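Local coordinates for cell shape-determining protein MreC (Listeria monocytogenes, PDB 2J5U), which is probably involved in forming and maintaining bacterial cell shape, and assembles as a homooligomer of dimers, at residues A[133-138]-A[176-181]; A[100-105]-A[183-188]; A[107-112]-A[189-194]; A[146-151]-A[161-166]. All blocks are in the same frame, centred on the assembly; numbering follows the deposited sequence.

Contact 1: A[133-138]-A[176-181]; sequences NRVSAK and VVTSGL
Lys138 and Val177 face each other as an antiparallel hydrogen-bonded pair, and their side chains run side by side on the same face of the sheet. Lys138 N gives its hydrogen to Val177 O over 2.7 Å, and Val177 N returns one to Lys138 O over 2.8 Å. Lys138 CB starts 4.1 Å from Val177 CG2. CG then lies anti to the backbone N (chi1 -173°), CD extends the chain, and a bend at chi3 (64°) leaves CE 3.9 Å from that same methyl, Val177 CG2. NZ, at the tip, forms a salt bridge with Asp47 of the second subunit. Lysine suits the place because its stem packs on the valine while its charge reaches that carboxylate of the second subunit. One step along, Ala137 and Thr178 form a non-hydrogen-bonded pair with diverging side chains; Ala137 CB, small enough for this buried spot, rests 3.8 Å from Val176 CG1. The buried hydroxyl Thr178 OG1 is satisfied by Ile189 N and Pro186 O. Beyond the pairs the chain turns: Ser179 N donates almost straight (174°) to Ser136 O at 3.1 Å, standing above the carbonyl plane. Ser179 OG accepts from Leu181 N at 3.1 Å, which makes an ST turn, and Gly180 within it takes the positive phi that glycine adopts readily. Together the bonds join strands 135-139 and 175-178, the two ends of the strand order of a six-stranded antiparallel sheet, and so close the beta barrel.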
loop_
_atom_site.group_PDB
_atom_site.type_symbol
_atom_site.label_atom_id
_atom_site.label_comp_id
_atom_site.label_asym_id
_atom_site.label_seq_id
_atom_site.Cartn_x
_atom_site.Cartn_y
_atom_site.Cartn_z
ATOM N N ASN A 133 59.581 -41.353 -35.423
ATOM C CA ASN A 133 59.271 -41.449 -34.001
ATOM C C ASN A 133 58.955 -40.084 -33.386
ATOM O O ASN A 133 59.713 -39.134 -33.542
ATOM C CB ASN A 133 60.436 -42.122 -33.284
ATOM C CG ASN A 133 60.116 -42.463 -31.861
ATOM O OD1 ASN A 133 59.005 -42.898 -31.553
ATOM N ND2 ASN A 133 61.089 -42.288 -30.980
ATOM N N ARG A 134 57.828 -39.984 -32.687
ATOM C CA ARG A 134 57.437 -38.708 -32.102
ATOM C C ARG A 134 56.478 -38.808 -30.929
ATOM O O ARG A 134 55.834 -39.827 -30.737
ATOM C CB ARG A 134 56.824 -37.824 -33.194
ATOM C CG ARG A 134 55.798 -38.523 -34.056
ATOM C CD ARG A 134 55.504 -37.729 -35.315
ATOM N NE ARG A 134 54.552 -36.659 -35.065
ATOM C CZ ARG A 134 53.238 -36.769 -35.264
ATOM N NH1 ARG A 134 52.431 -35.740 -34.989
ATOM N NH2 ARG A 134 52.726 -37.900 -35.763
ATOM N N VAL A 135 56.400 -37.751 -30.129
ATOM C CA VAL A 135 55.477 -37.728 -29.002
ATOM C C VAL A 135 54.966 -36.298 -28.789
ATOM O O VAL A 135 55.724 -35.332 -28.884
ATOM C CB VAL A 135 56.142 -38.336 -27.707
ATOM C CG1 VAL A 135 57.611 -38.349 -27.854
ATOM C CG2 VAL A 135 55.762 -37.561 -26.466
ATOM N N SER A 136 53.662 -36.169 -28.555
ATOM C CA SER A 136 53.031 -34.863 -28.333
ATOM C C SER A 136 53.428 -34.373 -26.943
ATOM O O SER A 136 53.224 -35.073 -25.945
ATOM C CB SER A 136 51.508 -34.984 -28.384
ATOM O OG SER A 136 51.057 -35.641 -29.544
ATOM N N ALA A 137 53.952 -33.161 -26.869
ATOM C CA ALA A 137 54.400 -32.638 -25.594
ATOM C C ALA A 137 53.965 -31.223 -25.277
ATOM O O ALA A 137 53.587 -30.450 -26.154
ATOM C CB ALA A 137 55.934 -32.723 -25.513
ATOM N N LYS A 138 54.067 -30.905 -23.992
ATOM C CA LYS A 138 53.721 -29.604 -23.460
ATOM C C LYS A 138 54.888 -29.063 -22.626
ATOM O O LYS A 138 55.525 -29.807 -21.866
ATOM C CB LYS A 138 52.474 -29.720 -22.582
ATOM C CG LYS A 138 51.938 -28.386 -22.108
ATOM C CD LYS A 138 50.699 -28.566 -21.265
ATOM C CE LYS A 138 51.025 -29.317 -19.998
ATOM N NZ LYS A 138 49.822 -29.485 -19.152
ATOM N N VAL A 176 59.215 -30.291 -19.563
ATOM C CA VAL A 176 58.443 -30.737 -20.711
ATOM C C VAL A 176 57.750 -32.034 -20.322
ATOM O O VAL A 176 58.365 -32.940 -19.762
ATOM C CB VAL A 176 59.360 -30.969 -21.938
ATOM C CG1 VAL A 176 58.559 -31.540 -23.091
ATOM C CG2 VAL A 176 59.997 -29.660 -22.353
ATOM N N VAL A 177 56.456 -32.114 -20.603
ATOM C CA VAL A 177 55.687 -33.304 -20.261
ATOM C C VAL A 177 54.821 -33.738 -21.430
ATOM O O VAL A 177 54.705 -33.027 -22.417
ATOM C CB VAL A 177 54.776 -33.047 -19.030
ATOM C CG1 VAL A 177 55.616 -32.637 -17.848
ATOM C CG2 VAL A 177 53.759 -31.969 -19.345
ATOM N N THR A 178 54.224 -34.916 -21.317
ATOM C CA THR A 178 53.366 -35.420 -22.371
ATOM C C THR A 178 52.046 -34.668 -22.333
ATOM O O THR A 178 51.505 -34.399 -21.265
ATOM C CB THR A 178 53.102 -36.916 -22.200
ATOM O OG1 THR A 178 52.676 -37.175 -20.862
ATOM C CG2 THR A 178 54.358 -37.707 -22.483
ATOM N N SER A 179 51.536 -34.322 -23.508
ATOM C CA SER A 179 50.282 -33.588 -23.622
ATOM C C SER A 179 49.073 -34.511 -23.731
ATOM O O SER A 179 47.954 -34.121 -23.415
ATOM C CB SER A 179 50.324 -32.693 -24.851
ATOM O OG SER A 179 50.331 -33.455 -26.045
ATOM N N GLY A 180 49.309 -35.738 -24.179
ATOM C CA GLY A 180 48.229 -36.685 -24.366
ATOM C C GLY A 180 47.468 -36.393 -25.658
ATOM O O GLY A 180 46.624 -37.176 -26.087
ATOM N N LEU A 181 47.798 -35.278 -26.299
ATOM C CA LEU A 181 47.102 -34.853 -27.497
ATOM C C LEU A 181 47.290 -35.698 -28.735
ATOM O O LEU A 181 46.603 -35.498 -29.734
ATOM C CB LEU A 181 47.432 -33.386 -27.785
ATOM C CG LEU A 181 47.033 -32.561 -26.560
ATOM C CD1 LEU A 181 47.424 -31.110 -26.736
ATOM C CD2 LEU A 181 45.531 -32.689 -26.348
#

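Contact 2: A[100-105]-A[183-188]; sequences DMAVTT and GKFPAG
Phe185 CG lies anti to its own carbonyl carbon (chi1 -69°), and from there the ring extends to Ala102, while Lys184 CG sits between its backbone N and carbonyl carbon (chi1 47°) before bends at chi2 and chi3 carry the chain across Asp100. Ala102 CB stands over one face of the Phe185 ring in a CH-pi contact, 3.7 Å from the ring centre and 22° off its normal. The methyl is displaced toward the rim, with Phe185 CD2 the nearest ring atom at 3.5 Å. Alanine fits because a single methyl lets the strand come this close to an aromatic face. At the edge of the ring, near its plane, Asp100 O lies 3.3 Å from Phe185 CE2, where the slightly positive rim hydrogens would suit a carbonyl oxygen. The side chains of Asp100 and Lys184 cross obliquely: Asp100 OD1 is 3.3 Å from Lys184 CE and 3.7 Å from Lys184 NZ, a long salt bridge. Pro186 CD touches Ala102 CB more loosely, at 4.4 Å. Phe185 also packs on Lys112 of strand 108-116, and its carbonyl oxygen accepts from Arg227 at the end of strand 221-227. The contact thus lays the loop between strands 175-178 and 190-199 of one barrel against strand 102-105 of the other, whose Ala102 bonds through its backbone to Leu225 of strand 221-227.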
loop_
_atom_site.group_PDB
_atom_site.type_symbol
_atom_site.label_atom_id
_atom_site.label_comp_id
_atom_site.label_asym_id
_atom_site.label_seq_id
_atom_site.Cartn_x
_atom_site.Cartn_y
_atom_site.Cartn_z
ATOM N N ASP A 100 51.619 -48.893 -28.689
ATOM C CA ASP A 100 51.362 -47.474 -28.455
ATOM C C ASP A 100 51.212 -47.040 -27.005
ATOM O O ASP A 100 50.960 -45.865 -26.737
ATOM C CB ASP A 100 50.154 -47.003 -29.265
ATOM C CG ASP A 100 50.491 -46.778 -30.729
ATOM O OD1 ASP A 100 49.549 -46.656 -31.543
ATOM O OD2 ASP A 100 51.695 -46.718 -31.072
ATOM N N MET A 101 51.360 -47.976 -26.071
ATOM C CA MET A 101 51.299 -47.633 -24.657
ATOM C C MET A 101 52.638 -46.974 -24.286
ATOM O O MET A 101 53.694 -47.333 -24.816
ATOM C CB MET A 101 51.081 -48.887 -23.801
ATOM C CG MET A 101 49.628 -49.253 -23.560
ATOM S SD MET A 101 49.388 -50.768 -22.659
ATOM C CE MET A 101 47.710 -51.025 -22.895
ATOM N N ALA A 102 52.597 -46.000 -23.389
ATOM C CA ALA A 102 53.815 -45.315 -22.972
ATOM C C ALA A 102 54.605 -46.180 -21.998
ATOM O O ALA A 102 54.028 -46.938 -21.218
ATOM C CB ALA A 102 53.461 -44.001 -22.319
ATOM N N VAL A 103 55.928 -46.085 -22.053
ATOM C CA VAL A 103 56.761 -46.850 -21.143
ATOM C C VAL A 103 57.633 -45.847 -20.430
ATOM O O VAL A 103 58.271 -45.005 -21.069
ATOM C CB VAL A 103 57.660 -47.852 -21.870
ATOM C CG1 VAL A 103 58.486 -48.612 -20.850
ATOM C CG2 VAL A 103 56.819 -48.818 -22.699
ATOM N N THR A 104 57.666 -45.946 -19.104
ATOM C CA THR A 104 58.432 -45.010 -18.286
ATOM C C THR A 104 59.227 -45.639 -17.151
ATOM O O THR A 104 59.167 -46.844 -16.908
ATOM C CB THR A 104 57.500 -43.992 -17.614
ATOM O OG1 THR A 104 56.565 -44.698 -16.792
ATOM C CG2 THR A 104 56.741 -43.186 -18.642
ATOM N N THR A 105 59.958 -44.772 -16.460
ATOM C CA THR A 105 60.751 -45.125 -15.290
ATOM C C THR A 105 60.469 -43.959 -14.350
ATOM O O THR A 105 59.884 -42.953 -14.760
ATOM C CB THR A 105 62.276 -45.150 -15.564
ATOM O OG1 THR A 105 62.740 -43.822 -15.833
ATOM C CG2 THR A 105 62.598 -46.047 -16.729
ATOM N N GLY A 183 46.717 -38.725 -28.605
ATOM C CA GLY A 183 45.714 -39.752 -28.406
ATOM C C GLY A 183 46.131 -41.084 -27.825
ATOM O O GLY A 183 45.289 -41.966 -27.666
ATOM N N LYS A 184 47.401 -41.257 -27.483
ATOM C CA LYS A 184 47.813 -42.542 -26.952
ATOM C C LYS A 184 48.554 -42.582 -25.630
ATOM O O LYS A 184 48.696 -43.646 -25.045
ATOM C CB LYS A 184 48.617 -43.300 -27.998
ATOM C CG LYS A 184 49.674 -42.488 -28.665
ATOM C CD LYS A 184 49.266 -42.170 -30.076
ATOM C CE LYS A 184 49.058 -43.436 -30.896
ATOM N NZ LYS A 184 49.012 -43.128 -32.365
ATOM N N PHE A 185 49.024 -41.445 -25.144
ATOM C CA PHE A 185 49.733 -41.429 -23.865
ATOM C C PHE A 185 48.904 -40.634 -22.884
ATOM O O PHE A 185 48.088 -39.809 -23.289
ATOM C CB PHE A 185 51.083 -40.708 -23.971
ATOM C CG PHE A 185 52.118 -41.421 -24.785
ATOM C CD1 PHE A 185 53.305 -40.772 -25.105
ATOM C CD2 PHE A 185 51.952 -42.739 -25.173
ATOM C CE1 PHE A 185 54.320 -41.426 -25.794
ATOM C CE2 PHE A 185 52.957 -43.409 -25.861
ATOM C CZ PHE A 185 54.149 -42.750 -26.172
ATOM N N PRO A 186 49.064 -40.901 -21.576
ATOM C CA PRO A 186 48.296 -40.117 -20.614
ATOM C C PRO A 186 49.104 -38.826 -20.571
ATOM O O PRO A 186 50.286 -38.835 -20.918
ATOM C CB PRO A 186 48.431 -40.921 -19.330
ATOM C CG PRO A 186 49.773 -41.542 -19.477
ATOM C CD PRO A 186 49.740 -42.021 -20.903
ATOM N N ALA A 187 48.497 -37.716 -20.177
ATOM C CA ALA A 187 49.263 -36.481 -20.128
ATOM C C ALA A 187 49.966 -36.346 -18.780
ATOM O O ALA A 187 49.584 -36.990 -17.806
ATOM C CB ALA A 187 48.356 -35.293 -20.378
ATOM N N GLY A 188 51.014 -35.531 -18.739
ATOM C CA GLY A 188 51.717 -35.322 -17.492
ATOM C C GLY A 188 52.958 -36.149 -17.227
ATOM O O GLY A 188 53.588 -35.980 -16.188
#

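Contact 3: A[107-112]-A[189-194]; sequences SGLIGK and IFIGTI
The seam between the two beta barrels runs through Leu109 and Phe190, where strand 108-116 of one barrel meets strand 190-199 of the other with local directions 106° apart. Strands so nearly perpendicular cannot pair over a length, and they share one backbone bond: Leu109 N donates to Phe190 O at 2.9 Å, with the donor nearly along the C=O axis but the N-H bent to 141°. Gly108 CA lies 3.4 Å from that same oxygen, Phe190 O. At the backbone angles of Gly108 a CB would press on the carbonyl oxygen of Ser107, so the absence of a side chain suits the residue. Leu109 carries the apolar part of the contact. Its CB meets Ile189 CG2 at 3.7 Å, the two side chains crossing at about a right angle. With CG anti to the backbone N (chi1 177°), the leucine then lies side by side with Ile191, Leu109 CD2 being 4.1 Å from Ile191 CG1. The Phe190 ring presents its edge to Ser107 O, in plane and 3.7 Å from Phe190 CD2, while Gly192 N sits over the centre of one face; Gln40 of the second subunit also packs on this phenylalanine. Ile191, within its own barrel, also touches Val135 and Ala137. Each strand carries a classic beta bulge, Ile110 and Gly111 opposite Val103, Ile191 and Gly192 opposite Val176. The buried junction of two six-stranded antiparallel barrels is consistent with the chymotrypsin-like double-barrel fold of this family's clan.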
loop_
_atom_site.group_PDB
_atom_site.type_symbol
_atom_site.label_atom_id
_atom_site.label_comp_id
_atom_site.label_asym_id
_atom_site.label_seq_id
_atom_site.Cartn_x
_atom_site.Cartn_y
_atom_site.Cartn_z
ATOM N N SER A 107 62.294 -41.529 -13.160
ATOM C CA SER A 107 62.805 -40.241 -13.598
ATOM C C SER A 107 62.355 -39.766 -14.981
ATOM O O SER A 107 62.901 -38.792 -15.503
ATOM C CB SER A 107 64.338 -40.235 -13.513
ATOM O OG SER A 107 64.868 -41.548 -13.584
ATOM N N GLY A 108 61.372 -40.432 -15.584
ATOM C CA GLY A 108 60.907 -39.981 -16.890
ATOM C C GLY A 108 60.384 -40.975 -17.916
ATOM O O GLY A 108 60.338 -42.188 -17.700
ATOM N N LEU A 109 59.972 -40.425 -19.051
ATOM C CA LEU A 109 59.449 -41.202 -20.174
ATOM C C LEU A 109 60.606 -41.852 -20.941
ATOM O O LEU A 109 61.613 -41.190 -21.220
ATOM C CB LEU A 109 58.695 -40.270 -21.130
ATOM C CG LEU A 109 58.142 -40.914 -22.404
ATOM C CD1 LEU A 109 57.021 -41.826 -22.010
ATOM C CD2 LEU A 109 57.623 -39.893 -23.372
ATOM N N ILE A 110 60.480 -43.131 -21.291
ATOM C CA ILE A 110 61.559 -43.753 -22.059
ATOM C C ILE A 110 61.137 -44.282 -23.432
ATOM O O ILE A 110 61.983 -44.588 -24.267
ATOM C CB ILE A 110 62.258 -44.899 -21.284
ATOM C CG1 ILE A 110 61.322 -46.098 -21.152
ATOM C CG2 ILE A 110 62.709 -44.392 -19.929
ATOM C CD1 ILE A 110 62.002 -47.344 -20.705
ATOM N N GLY A 111 59.840 -44.401 -23.684
ATOM C CA GLY A 111 59.439 -44.881 -24.991
ATOM C C GLY A 111 58.008 -45.327 -25.111
ATOM O O GLY A 111 57.169 -44.959 -24.290
ATOM N N LYS A 112 57.731 -46.112 -26.147
ATOM C CA LYS A 112 56.392 -46.620 -26.362
ATOM C C LYS A 112 56.426 -48.036 -26.890
ATOM O O LYS A 112 57.368 -48.439 -27.561
ATOM C CB LYS A 112 55.615 -45.729 -27.333
ATOM C CG LYS A 112 56.034 -45.829 -28.776
ATOM C CD LYS A 112 55.011 -45.125 -29.649
ATOM C CE LYS A 112 55.362 -45.233 -31.121
ATOM N NZ LYS A 112 56.742 -44.730 -31.413
ATOM N N ILE A 189 53.325 -37.052 -18.126
ATOM C CA ILE A 189 54.525 -37.827 -17.872
ATOM C C ILE A 189 55.714 -36.926 -18.154
ATOM O O ILE A 189 55.770 -36.283 -19.197
ATOM C CB ILE A 189 54.605 -39.075 -18.767
ATOM C CG1 ILE A 189 53.606 -40.137 -18.301
ATOM C CG2 ILE A 189 55.992 -39.703 -18.647
ATOM C CD1 ILE A 189 52.235 -39.627 -18.021
ATOM N N PHE A 190 56.658 -36.869 -17.219
ATOM C CA PHE A 190 57.847 -36.029 -17.391
ATOM C C PHE A 190 58.745 -36.553 -18.517
ATOM O O PHE A 190 59.047 -37.748 -18.583
ATOM C CB PHE A 190 58.658 -35.959 -16.083
ATOM C CG PHE A 190 59.873 -35.062 -16.170
ATOM C CD1 PHE A 190 59.735 -33.690 -16.381
ATOM C CD2 PHE A 190 61.157 -35.592 -16.070
ATOM C CE1 PHE A 190 60.865 -32.852 -16.495
ATOM C CE2 PHE A 190 62.286 -34.771 -16.184
ATOM C CZ PHE A 190 62.137 -33.395 -16.397
ATOM N N ILE A 191 59.170 -35.654 -19.396
ATOM C CA ILE A 191 60.027 -36.036 -20.508
ATOM C C ILE A 191 61.446 -35.530 -20.289
ATOM O O ILE A 191 62.405 -36.296 -20.370
ATOM C CB ILE A 191 59.523 -35.458 -21.846
ATOM C CG1 ILE A 191 58.154 -36.049 -22.210
ATOM C CG2 ILE A 191 60.528 -35.736 -22.921
ATOM C CD1 ILE A 191 57.570 -35.476 -23.483
ATOM N N GLY A 192 61.580 -34.236 -20.013
ATOM C CA GLY A 192 62.899 -33.671 -19.806
ATOM C C GLY A 192 62.910 -32.178 -19.547
ATOM O O GLY A 192 61.896 -31.594 -19.175
ATOM N N THR A 193 64.059 -31.553 -19.778
ATOM C CA THR A 193 64.230 -30.130 -19.527
ATOM C C THR A 193 64.706 -29.340 -20.729
ATOM O O THR A 193 65.569 -29.806 -21.469
ATOM C CB THR A 193 65.245 -29.936 -18.405
ATOM O OG1 THR A 193 64.677 -30.399 -17.175
ATOM C CG2 THR A 193 65.646 -28.481 -18.279
ATOM N N ILE A 194 64.154 -28.144 -20.934
ATOM C CA ILE A 194 64.620 -27.334 -22.054
ATOM C C ILE A 194 66.056 -27.011 -21.713
ATOM O O ILE A 194 66.378 -26.656 -20.579
ATOM C CB ILE A 194 63.853 -26.014 -22.219
ATOM C CG1 ILE A 194 62.428 -26.288 -22.691
ATOM C CG2 ILE A 194 64.564 -25.135 -23.234
ATOM C CD1 ILE A 194 61.623 -25.037 -22.959
#

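Contact 4: A[146-151]-A[161-166]; sequences FGIING and LKQLPY
Ile149 and Leu161 touch on one face of a beta hairpin, strands 145-153 and 158-165, with Ile149 CD1 3.6 Å from Leu161 CG where the two branched chains cross. They form a non-hydrogen-bonded pair. The neighbouring pair is hydrogen-bonded: Ile148 N donates to Lys162 O at 3.0 Å and Lys162 N to Ile148 O at 2.8 Å. Gly147 is close against the opposite strand, its CA 3.7 Å from Leu161 CD2; a CB there would clash with that methyl and with Lys162 O, so glycine is what the packing admits. Ile148 and Lys162 point to the other face, Ile148 side by side with Gln163. Lys162, extended beyond CG, crosses Asn150 and its NZ donates to Asn150 OD1 at 3.1 Å from above the amide carbonyl plane. A long lysine suits this partly exposed place, reaching a polar partner two residues beyond its own pair mate.

Further out, Ile149 and Leu161 both rest on Ile210 of strand 205-212, and Ile149 also on Val135 and Ala137, which places this face in the barrel interior. Phe146 meets the second subunit, its ring against Trp83 and its backbone N bonded to Tyr217 OH of that chain. The amide of Asn150, with CG anti to the backbone N (chi1 178°), is held from its other end: ND2 donates to both Asn133 O and Val131 O.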
loop_
_atom_site.group_PDB
_atom_site.type_symbol
_atom_site.label_atom_id
_atom_site.label_comp_id
_atom_site.label_asym_id
_atom_site.label_seq_id
_atom_site.Cartn_x
_atom_site.Cartn_y
_atom_site.Cartn_z
ATOM N N PHE A 146 52.614 -26.025 -26.733
ATOM C CA PHE A 146 52.573 -27.394 -27.221
ATOM C C PHE A 146 53.471 -27.623 -28.420
ATOM O O PHE A 146 53.735 -26.714 -29.196
ATOM C CB PHE A 146 51.137 -27.774 -27.562
ATOM C CG PHE A 146 50.208 -27.666 -26.398
ATOM C CD1 PHE A 146 49.708 -26.427 -25.999
ATOM C CD2 PHE A 146 49.879 -28.793 -25.646
ATOM C CE1 PHE A 146 48.895 -26.317 -24.865
ATOM C CE2 PHE A 146 49.065 -28.687 -24.509
ATOM C CZ PHE A 146 48.576 -27.451 -24.122
ATOM N N GLY A 147 53.950 -28.848 -28.560
ATOM C CA GLY A 147 54.820 -29.161 -29.671
ATOM C C GLY A 147 54.994 -30.657 -29.836
ATOM O O GLY A 147 54.357 -31.455 -29.141
ATOM N N ILE A 148 55.862 -31.037 -30.765
ATOM C CA ILE A 148 56.123 -32.440 -31.021
ATOM C C ILE A 148 57.586 -32.782 -30.765
ATOM O O ILE A 148 58.483 -32.125 -31.285
ATOM C CB ILE A 148 55.792 -32.805 -32.478
ATOM C CG1 ILE A 148 54.373 -32.358 -32.827
ATOM C CG2 ILE A 148 55.916 -34.295 -32.664
ATOM C CD1 ILE A 148 53.292 -33.028 -32.003
ATOM N N ILE A 149 57.829 -33.784 -29.932
ATOM C CA ILE A 149 59.199 -34.208 -29.692
ATOM C C ILE A 149 59.462 -35.088 -30.910
ATOM O O ILE A 149 58.675 -35.989 -31.215
ATOM C CB ILE A 149 59.330 -35.066 -28.424
ATOM C CG1 ILE A 149 59.069 -34.219 -27.172
ATOM C CG2 ILE A 149 60.707 -35.713 -28.396
ATOM C CD1 ILE A 149 60.116 -33.215 -26.880
ATOM N N ASN A 150 60.556 -34.838 -31.612
ATOM C CA ASN A 150 60.830 -35.603 -32.811
ATOM C C ASN A 150 62.288 -35.531 -33.226
ATOM O O ASN A 150 62.688 -34.627 -33.951
ATOM C CB ASN A 150 59.955 -35.070 -33.934
ATOM C CG ASN A 150 60.193 -35.775 -35.235
ATOM O OD1 ASN A 150 60.347 -35.142 -36.277
ATOM N ND2 ASN A 150 60.215 -37.096 -35.193
ATOM N N GLY A 151 63.085 -36.489 -32.771
ATOM C CA GLY A 151 64.489 -36.487 -33.133
ATOM C C GLY A 151 65.441 -36.497 -31.957
ATOM O O GLY A 151 65.288 -35.723 -31.010
ATOM N N LEU A 161 62.339 -30.559 -29.669
ATOM C CA LEU A 161 60.946 -30.187 -29.452
ATOM C C LEU A 161 60.633 -29.221 -30.575
ATOM O O LEU A 161 61.087 -28.085 -30.551
ATOM C CB LEU A 161 60.784 -29.469 -28.120
ATOM C CG LEU A 161 59.457 -29.698 -27.406
ATOM C CD1 LEU A 161 59.302 -28.630 -26.347
ATOM C CD2 LEU A 161 58.301 -29.659 -28.387
ATOM N N LYS A 162 59.866 -29.670 -31.558
ATOM C CA LYS A 162 59.546 -28.831 -32.709
ATOM C C LYS A 162 58.152 -28.215 -32.692
ATOM O O LYS A 162 57.222 -28.737 -32.072
ATOM C CB LYS A 162 59.684 -29.636 -34.005
ATOM C CG LYS A 162 61.001 -30.363 -34.192
ATOM C CD LYS A 162 60.964 -31.196 -35.464
ATOM C CE LYS A 162 62.273 -31.936 -35.696
ATOM N NZ LYS A 162 62.218 -32.754 -36.938
ATOM N N GLN A 163 58.026 -27.094 -33.392
ATOM C CA GLN A 163 56.761 -26.387 -33.537
ATOM C C GLN A 163 56.156 -25.649 -32.367
ATOM O O GLN A 163 54.942 -25.673 -32.191
ATOM C CB GLN A 163 55.720 -27.336 -34.092
ATOM C CG GLN A 163 55.943 -27.609 -35.533
ATOM C CD GLN A 163 54.932 -28.560 -36.093
ATOM O OE1 GLN A 163 54.980 -29.766 -35.831
ATOM N NE2 GLN A 163 53.996 -28.028 -36.872
ATOM N N LEU A 164 56.988 -24.992 -31.574
ATOM C CA LEU A 164 56.490 -24.220 -30.457
ATOM C C LEU A 164 56.162 -22.858 -31.035
ATOM O O LEU A 164 56.789 -22.427 -31.999
ATOM C CB LEU A 164 57.555 -24.095 -29.373
ATOM C CG LEU A 164 57.832 -25.384 -28.604
ATOM C CD1 LEU A 164 58.414 -26.389 -29.559
ATOM C CD2 LEU A 164 58.800 -25.140 -27.454
ATOM N N PRO A 165 55.159 -22.171 -30.472
ATOM C CA PRO A 165 54.765 -20.844 -30.961
ATOM C C PRO A 165 55.966 -19.908 -31.049
ATOM O O PRO A 165 56.764 -19.832 -30.119
ATOM C CB PRO A 165 53.726 -20.391 -29.938
ATOM C CG PRO A 165 54.094 -21.166 -28.684
ATOM C CD PRO A 165 54.432 -22.521 -29.240
ATOM N N TYR A 166 56.083 -19.194 -32.164
ATOM C CA TYR A 166 57.211 -18.292 -32.396
ATOM C C TYR A 166 57.260 -17.030 -31.545
ATOM O O TYR A 166 58.318 -16.423 -31.400
ATOM C CB TYR A 166 57.249 -17.878 -33.862
ATOM C CG TYR A 166 56.250 -16.800 -34.201
ATOM C CD1 TYR A 166 56.571 -15.445 -34.046
ATOM C CD2 TYR A 166 54.968 -17.128 -34.654
ATOM C CE1 TYR A 166 55.635 -14.441 -34.335
ATOM C CE2 TYR A 166 54.026 -16.133 -34.945
ATOM C CZ TYR A 166 54.368 -14.795 -34.783
ATOM O OH TYR A 166 53.444 -13.823 -35.081
#

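How the contacts relate
From the N terminus, segments 100-105 and 107-112 come first, on consecutive neighbouring strands of the first barrel, and both wait for partners far ahead. The chain then enters the second barrel at 133-138. Contact 4 closes the shortest loop, a hairpin, and contact 1 closes around it, shutting that barrel. Both lie within the spans of contacts 2 and 3, which cross: 183-188 returns to 100-105 before 189-194 returns to 107-112. Contacts 2 and 3 therefore tie barrel to barrel, whereas 1 and 4 build the second barrel. Contact 1 touches the other three, while contacts 2 and 4 stay about 18 Å apart between centres.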